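Long-range contacts in phthiocerol synthesis polyketide synthase type I PpsC (Mycobacterium tuberculosis, PDB 7AHB), which probably loads extender units onto the acyl carrier protein through its acyltransferase domain, as part of the polyketide synthase machinery that builds phthiocerol lipids: residues Met176-Leu181 / Gln206-Gly211; Gly199-Pro204 / Pro297-Gln302. One frame throughout, in Å; residues are numbered along the deposited sequence.

Interaction 1: Met176-Leu181 / Gln206-Gly211; sequences MALLEL and QTVISG
A177 and I209 face each other as a hydrogen-bonded pair in an antiparallel ladder, and L179 and T207 repeat the pattern two residues on. The two strands are the middle ones of the antiparallel sheet of the ferredoxin-like small subdomain of an acyltransferase, and they illustrate how such a sheet can be well buried along one part, here M176, A177, I209 and S210, and more exposed at the E180/Q206 end. At the tight end, both A177 and I209 use their N-H and their carbonyl; A177 N reaches I209 O at 2.9 Å. On the face of A177 and L179, I209 turns CG1 into the crowded position between its backbone N and carbonyl carbon (chi1 57°), which sets CG1 3.9 Å from A177 CB. Its CG2 meets L179 CD1 at 3.7 Å, the two side chains crossing at about a right angle, and helix 213-225 packs over A177 and I209. On the opposite face the bend at chi3 (83°) carries the M176 methyl CE to 3.6 Å from both V208 CG1 and S210 CB. S210 OG is hydrogen-bonded to P239 O.

The ladder ends at L179 and T207, and beyond it side chains reach solvent. L178, partly exposed, sets CD1 on V208 CG2 and CD2 3.6 Å from Q206 NE2; Q206 OE1 makes a weak hydrogen bond to S326 OG. E180 is solvent-exposed and centres an inverse gamma turn that swings L181 back over the strand end, where T207 OG1 donates to L181 O at 2.8 Å, tilted 33° from the carbonyl plane.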
ATOM      1  N   MET A 176      -0.004  14.125   5.909  1.00 20.04           N
ATOM      2  CA  MET A 176       1.385  13.695   5.855  1.00 17.69           C
ATOM      3  C   MET A 176       2.066  14.450   4.730  1.00 19.97           C
ATOM      4  O   MET A 176       1.410  15.081   3.900  1.00 18.20           O
ATOM      5  CB  MET A 176       1.511  12.191   5.631  1.00 15.73           C
ATOM      6  CG  MET A 176       0.673  11.365   6.567  1.00 21.41           C
ATOM      7  SD  MET A 176       0.892   9.561   6.191  1.00 29.80           S
ATOM      8  CE  MET A 176       2.296   9.217   7.042  1.00 18.92           C
ATOM      9  N   ALA A 177       3.395  14.372   4.701  1.00 17.39           N
ATOM     10  CA  ALA A 177       4.179  15.074   3.693  1.00 18.19           C
ATOM     11  C   ALA A 177       5.394  14.237   3.333  1.00 18.72           C
ATOM     12  O   ALA A 177       6.043  13.669   4.216  1.00 17.13           O
ATOM     13  CB  ALA A 177       4.630  16.442   4.184  1.00 21.69           C
ATOM     14  N   LEU A 178       5.699  14.182   2.041  1.00 20.07           N
ATOM     15  CA  LEU A 178       6.893  13.504   1.550  1.00 21.87           C
ATOM     16  C   LEU A 178       8.016  14.526   1.443  1.00 23.83           C
ATOM     17  O   LEU A 178       7.841  15.577   0.820  1.00 20.64           O
ATOM     18  CB  LEU A 178       6.626  12.864   0.190  1.00 23.41           C
ATOM     19  CG  LEU A 178       7.769  12.093  -0.474  1.00 26.59           C
ATOM     20  CD1 LEU A 178       8.112  10.826   0.251  1.00 24.27           C
ATOM     21  CD2 LEU A 178       7.385  11.776  -1.931  1.00 27.44           C
ATOM     22  N   LEU A 179       9.166  14.216   2.043  1.00 21.77           N
ATOM     23  CA  LEU A 179      10.297  15.136   2.077  1.00 21.44           C
ATOM     24  C   LEU A 179      11.513  14.492   1.420  1.00 21.44           C
ATOM     25  O   LEU A 179      11.742  13.291   1.568  1.00 22.53           O
ATOM     26  CB  LEU A 179      10.652  15.514   3.514  1.00 20.69           C
ATOM     27  CG  LEU A 179       9.537  15.668   4.533  1.00 20.47           C
ATOM     28  CD1 LEU A 179      10.134  15.911   5.928  1.00 20.06           C
ATOM     29  CD2 LEU A 179       8.616  16.809   4.137  1.00 21.51           C
ATOM     30  N   GLU A 180      12.296  15.297   0.705  1.00 25.23           N
ATOM     31  CA  GLU A 180      13.541  14.832   0.108  1.00 26.12           C
ATOM     32  C   GLU A 180      14.654  14.911   1.159  1.00 24.73           C
ATOM     33  O   GLU A 180      15.629  15.639   1.023  1.00 25.94           O
ATOM     34  CB  GLU A 180      13.881  15.649  -1.128  1.00 28.32           C
ATOM     35  CG  GLU A 180      15.121  15.140  -1.864  1.00 29.52           C
ATOM     36  CD  GLU A 180      15.585  16.068  -2.964  1.00 33.03           C
ATOM     37  OE1 GLU A 180      15.061  17.215  -3.074  1.00 36.30           O
ATOM     38  OE2 GLU A 180      16.507  15.673  -3.719  1.00 36.33           O
ATOM     39  N   LEU A 181      14.441  14.183   2.255  1.00 20.79           N
ATOM     40  CA  LEU A 181      15.401  14.063   3.341  1.00 20.76           C
ATOM     41  C   LEU A 181      15.478  12.605   3.757  1.00 21.59           C
ATOM     42  O   LEU A 181      14.493  11.872   3.651  1.00 18.68           O
ATOM     43  CB  LEU A 181      15.006  14.909   4.547  1.00 21.06           C
ATOM     44  CG  LEU A 181      14.945  16.424   4.349  1.00 22.54           C
ATOM     45  CD1 LEU A 181      14.300  17.089   5.565  1.00 22.55           C
ATOM     46  CD2 LEU A 181      16.316  16.978   4.066  1.00 22.82           C
ATOM     47  N   GLN A 206      14.220   9.702   0.800  1.00 24.95           N
ATOM     48  CA  GLN A 206      12.924  10.309   1.053  1.00 23.15           C
ATOM     49  C   GLN A 206      12.296   9.736   2.312  1.00 21.55           C
ATOM     50  O   GLN A 206      12.402   8.537   2.587  1.00 23.39           O
ATOM     51  CB  GLN A 206      11.970  10.084  -0.123  1.00 25.19           C
ATOM     52  CG  GLN A 206      12.337  10.878  -1.385  1.00 26.21           C
ATOM     53  CD  GLN A 206      11.302  10.705  -2.486  1.00 26.62           C
ATOM     54  OE1 GLN A 206      10.942   9.581  -2.845  1.00 25.77           O
ATOM     55  NE2 GLN A 206      10.810  11.820  -3.015  1.00 27.70           N
ATOM     56  N   THR A 207      11.597  10.593   3.047  1.00 17.82           N
ATOM     57  CA  THR A 207      10.953  10.235   4.301  1.00 16.16           C
ATOM     58  C   THR A 207       9.619  10.962   4.360  1.00 16.74           C
ATOM     59  O   THR A 207       9.501  12.087   3.884  1.00 16.86           O
ATOM     60  CB  THR A 207      11.827  10.635   5.516  1.00 16.83           C
ATOM     61  OG1 THR A 207      13.167  10.114   5.378  1.00 16.67           O
ATOM     62  CG2 THR A 207      11.228  10.148   6.793  1.00 15.87           C
ATOM     63  N   VAL A 208       8.628  10.332   4.971  1.00 15.36           N
ATOM     64  CA  VAL A 208       7.300  10.914   5.115  1.00 19.56           C
ATOM     65  C   VAL A 208       7.101  11.267   6.579  1.00 17.70           C
ATOM     66  O   VAL A 208       7.389  10.449   7.463  1.00 14.83           O
ATOM     67  CB  VAL A 208       6.189   9.960   4.628  1.00 15.65           C
ATOM     68  CG1 VAL A 208       4.820  10.611   4.848  1.00 19.39           C
ATOM     69  CG2 VAL A 208       6.389   9.626   3.163  1.00 17.33           C
ATOM     70  N   ILE A 209       6.606  12.481   6.827  1.00 16.30           N
ATOM     71  CA  ILE A 209       6.240  12.930   8.157  1.00 16.11           C
ATOM     72  C   ILE A 209       4.719  12.983   8.253  1.00 18.70           C
ATOM     73  O   ILE A 209       3.990  13.126   7.257  1.00 16.15           O
ATOM     74  CB  ILE A 209       6.863  14.298   8.502  1.00 17.08           C
ATOM     75  CG1 ILE A 209       6.459  15.355   7.470  1.00 17.87           C
ATOM     76  CG2 ILE A 209       8.367  14.175   8.614  1.00 19.04           C
ATOM     77  CD1 ILE A 209       6.896  16.815   7.870  1.00 19.04           C
ATOM     78  N   SER A 210       4.234  12.892   9.480  1.00 16.02           N
ATOM     79  CA  SER A 210       2.807  12.791   9.709  1.00 17.29           C
ATOM     80  C   SER A 210       2.448  13.625  10.923  1.00 16.76           C
ATOM     81  O   SER A 210       3.199  13.648  11.895  1.00 16.90           O
ATOM     82  CB  SER A 210       2.381  11.312   9.916  1.00 15.14           C
ATOM     83  OG  SER A 210       1.009  11.252  10.205  1.00 15.27           O
ATOM     84  N   GLY A 211       1.305  14.311  10.864  1.00 17.38           N
ATOM     85  CA  GLY A 211       0.859  15.081  11.993  1.00 18.26           C
ATOM     86  C   GLY A 211      -0.183  16.127  11.621  1.00 19.22           C
ATOM     87  O   GLY A 211      -0.764  16.117  10.533  1.00 19.15           O
TER

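Interaction 2: Gly199-Pro204 / Pro297-Gln302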
ATOM      1  N   GLY A 199       6.751   9.133   9.703  1.00 14.46           N
ATOM      2  CA  GLY A 199       5.681   8.198   9.393  1.00 14.68           C
ATOM      3  C   GLY A 199       6.076   7.042   8.504  1.00 15.38           C
ATOM      4  O   GLY A 199       5.656   5.898   8.740  1.00 15.33           O
ATOM      5  N   ILE A 200       6.885   7.316   7.486  1.00 15.73           N
ATOM      6  CA  ILE A 200       7.301   6.287   6.540  1.00 15.07           C
ATOM      7  C   ILE A 200       8.775   6.473   6.236  1.00 19.14           C
ATOM      8  O   ILE A 200       9.195   7.556   5.815  1.00 16.43           O
ATOM      9  CB  ILE A 200       6.489   6.318   5.229  1.00 15.71           C
ATOM     10  CG1 ILE A 200       4.991   6.162   5.534  1.00 17.41           C
ATOM     11  CG2 ILE A 200       6.965   5.208   4.273  1.00 19.25           C
ATOM     12  CD1 ILE A 200       4.103   6.130   4.288  1.00 17.74           C
ATOM     13  N   TYR A 201       9.560   5.411   6.430  1.00 14.29           N
ATOM     14  CA  TYR A 201      10.917   5.354   5.882  1.00 16.21           C
ATOM     15  C   TYR A 201      10.752   4.957   4.421  1.00 20.27           C
ATOM     16  O   TYR A 201      10.619   3.765   4.107  1.00 18.96           O
ATOM     17  CB  TYR A 201      11.776   4.344   6.630  1.00 17.04           C
ATOM     18  CG  TYR A 201      11.947   4.590   8.113  1.00 17.41           C
ATOM     19  CD1 TYR A 201      12.981   5.367   8.591  1.00 16.28           C
ATOM     20  CD2 TYR A 201      11.076   4.025   9.028  1.00 21.62           C
ATOM     21  CE1 TYR A 201      13.146   5.583   9.954  1.00 21.34           C
ATOM     22  CE2 TYR A 201      11.227   4.222  10.392  1.00 20.16           C
ATOM     23  CZ  TYR A 201      12.269   4.997  10.851  1.00 18.99           C
ATOM     24  OH  TYR A 201      12.415   5.184  12.196  1.00 18.43           O
ATOM     25  N   ALA A 202      10.723   5.948   3.517  1.00 16.67           N
ATOM     26  CA  ALA A 202      10.367   5.633   2.136  1.00 19.01           C
ATOM     27  C   ALA A 202      11.547   5.063   1.344  1.00 19.95           C
ATOM     28  O   ALA A 202      11.386   4.117   0.562  1.00 19.35           O
ATOM     29  CB  ALA A 202       9.815   6.865   1.436  1.00 20.27           C
ATOM     30  N   SER A 203      12.714   5.616   1.522  1.00 19.84           N
ATOM     31  CA  SER A 203      13.904   5.214   0.798  1.00 21.12           C
ATOM     32  C   SER A 203      15.096   5.822   1.526  1.00 21.52           C
ATOM     33  O   SER A 203      14.912   6.540   2.522  1.00 22.74           O
ATOM     34  CB  SER A 203      13.853   5.689  -0.643  1.00 20.08           C
ATOM     35  OG  SER A 203      14.080   7.074  -0.719  1.00 19.83           O
ATOM     36  N   PRO A 204      16.323   5.592   1.055  1.00 27.20           N
ATOM     37  CA  PRO A 204      17.471   6.279   1.677  1.00 26.48           C
ATOM     38  C   PRO A 204      17.427   7.775   1.486  1.00 28.44           C
ATOM     39  O   PRO A 204      18.154   8.495   2.184  1.00 27.15           O
ATOM     40  CB  PRO A 204      18.696   5.664   0.980  1.00 25.94           C
ATOM     41  CG  PRO A 204      18.192   4.384   0.345  1.00 26.99           C
ATOM     42  CD  PRO A 204      16.735   4.648  -0.004  1.00 24.77           C
ATOM     43  N   PRO A 297       5.807   3.534  12.586  1.00 16.78           N
ATOM     44  CA  PRO A 297       6.328   4.009  11.298  1.00 17.01           C
ATOM     45  C   PRO A 297       6.476   2.849  10.326  1.00 19.16           C
ATOM     46  O   PRO A 297       6.642   1.694  10.733  1.00 20.96           O
ATOM     47  CB  PRO A 297       7.681   4.626  11.657  1.00 20.26           C
ATOM     48  CG  PRO A 297       8.087   3.924  12.899  1.00 21.10           C
ATOM     49  CD  PRO A 297       6.810   3.654  13.670  1.00 19.30           C
ATOM     50  N   VAL A 298       6.391   3.174   9.037  1.00 18.86           N
ATOM     51  CA  VAL A 298       6.357   2.185   7.965  1.00 15.17           C
ATOM     52  C   VAL A 298       7.788   1.925   7.511  1.00 15.32           C
ATOM     53  O   VAL A 298       8.447   2.822   6.987  1.00 15.86           O
ATOM     54  CB  VAL A 298       5.497   2.666   6.785  1.00 17.01           C
ATOM     55  CG1 VAL A 298       5.554   1.630   5.643  1.00 15.44           C
ATOM     56  CG2 VAL A 298       4.062   2.928   7.209  1.00 15.55           C
ATOM     57  N   ARG A 299       8.272   0.703   7.706  1.00 19.55           N
ATOM     58  CA  ARG A 299       9.662   0.358   7.373  1.00 18.00           C
ATOM     59  C   ARG A 299       9.779  -0.076   5.908  1.00 18.44           C
ATOM     60  O   ARG A 299      10.194  -1.189   5.578  1.00 17.75           O
ATOM     61  CB  ARG A 299      10.159  -0.734   8.305  1.00 16.49           C
ATOM     62  CG  ARG A 299       9.962  -0.465   9.765  1.00 17.31           C
ATOM     63  CD  ARG A 299      11.179   0.198  10.391  1.00 21.05           C
ATOM     64  NE  ARG A 299      10.915   0.615  11.763  1.00 21.00           N
ATOM     65  CZ  ARG A 299      11.777   1.270  12.532  1.00 24.77           C
ATOM     66  NH1 ARG A 299      13.003   1.547  12.089  1.00 24.56           N
ATOM     67  NH2 ARG A 299      11.412   1.629  13.757  1.00 25.58           N
ATOM     68  N   PHE A 300       9.391   0.834   5.018  1.00 15.22           N
ATOM     69  CA  PHE A 300       9.285   0.489   3.603  1.00 15.12           C
ATOM     70  C   PHE A 300      10.659   0.365   2.974  1.00 16.79           C
ATOM     71  O   PHE A 300      10.927  -0.593   2.261  1.00 15.64           O
ATOM     72  CB  PHE A 300       8.443   1.524   2.839  1.00 15.35           C
ATOM     73  CG  PHE A 300       8.218   1.170   1.403  1.00 15.39           C
ATOM     74  CD1 PHE A 300       7.478   0.050   1.059  1.00 15.37           C
ATOM     75  CD2 PHE A 300       8.752   1.932   0.399  1.00 18.76           C
ATOM     76  CE1 PHE A 300       7.285  -0.291  -0.263  1.00 14.99           C
ATOM     77  CE2 PHE A 300       8.564   1.595  -0.927  1.00 18.60           C
ATOM     78  CZ  PHE A 300       7.831   0.486  -1.259  1.00 17.34           C
ATOM     79  N   HIS A 301      11.520   1.365   3.187  1.00 17.79           N
ATOM     80  CA  HIS A 301      12.910   1.312   2.745  1.00 20.89           C
ATOM     81  C   HIS A 301      13.565  -0.011   3.134  1.00 21.55           C
ATOM     82  O   HIS A 301      14.155  -0.698   2.291  1.00 17.70           O
ATOM     83  CB  HIS A 301      13.637   2.530   3.342  1.00 22.92           C
ATOM     84  CG  HIS A 301      15.127   2.443   3.336  1.00 21.59           C
ATOM     85  ND1 HIS A 301      15.903   3.247   4.138  1.00 23.61           N
ATOM     86  CD2 HIS A 301      15.986   1.675   2.626  1.00 25.23           C
ATOM     87  CE1 HIS A 301      17.180   2.976   3.924  1.00 24.47           C
ATOM     88  NE2 HIS A 301      17.258   2.021   3.017  1.00 25.82           N
ATOM     89  N   GLN A 302      13.428  -0.406   4.397  1.00 19.46           N
ATOM     90  CA  GLN A 302      14.132  -1.592   4.879  1.00 23.80           C
ATOM     91  C   GLN A 302      13.523  -2.870   4.311  1.00 20.07           C
ATOM     92  O   GLN A 302      14.237  -3.830   4.001  1.00 19.01           O
ATOM     93  CB  GLN A 302      14.113  -1.601   6.410  1.00 24.10           C
ATOM     94  CG  GLN A 302      14.787  -0.376   7.060  1.00 25.53           C
ATOM     95  CD  GLN A 302      13.823   0.792   7.428  1.00 23.78           C
ATOM     96  OE1 GLN A 302      12.730   0.940   6.866  1.00 20.00           O
ATOM     97  NE2 GLN A 302      14.253   1.629   8.392  1.00 19.83           N
TER
HETATM   98  O   HOH W   1      15.243   5.350   5.619  1.00 23.97           O
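Y201 is the main bump of this contact: its ring projects from the edge strand into a hollow formed by P297, R299 and Q302. Y201 CE2 sits over one face of the R299 guanidinium, 3.5 Å above its plane and offset toward the rim, the two planes 23° apart. A bend at chi2 (-93°) brings the arginine back there, although its CB starts out away from the strand. Q302 bends at chi2 as well and sets NE2 over one ring face, 3.8 Å from Y201 CG, its amide plane steeply inclined to the ring. P297 CB packs against Y201 CE2 at 3.8 Å, while V298 O lies at the ring edge, in plane.

A second fit is made by H301, whose ring carries the S203-P204 peptide on one face. P204 CD sits 4.1 Å from the ring centroid, close to the normal, as a CH-pi contact. A water in the plane of the imidazole is 2.7 Å from ND1 and also makes a weak bond to S203 O. On the buried side I200 and V298 lie side by side, CG1 against CB at 3.7 Å, and F300 turns its ring edge to A202 O.

Backbone bonds hold the two segments together. V298 N donates to G199 O, Y201 N to V298 O, and H301 N to Y201 O at 2.7 Å. F300 meets H137 edge to face, within a GxSxG sequence consistent with the nucleophile elbow of acyltransferases. The end of strand 197-201 thus meets the N-terminus of helix 300-308, with R299 at the N-cap position, joining small and large subdomains in the usual acyltransferase architecture.

Interactions 1 and 2 have centres 10 Å apart and are joined through one sheet: strand 207-211 of interaction 1 is the neighbour of edge strand 197-201 of interaction 2. V208 couples them, its O probably hydrogen-bonded to G199 N and its N to I200 O across a classic beta bulge, while M176 CE packs near G199 CA. Along the chain the segments alternate, 176-181, 199-204, 206-211 and then 297-302, so the last arrives from far downstream to meet the sheet edge. Interaction 1 thus holds the middle of the small sheet together, and interaction 2 ties its edge to helix 300-308.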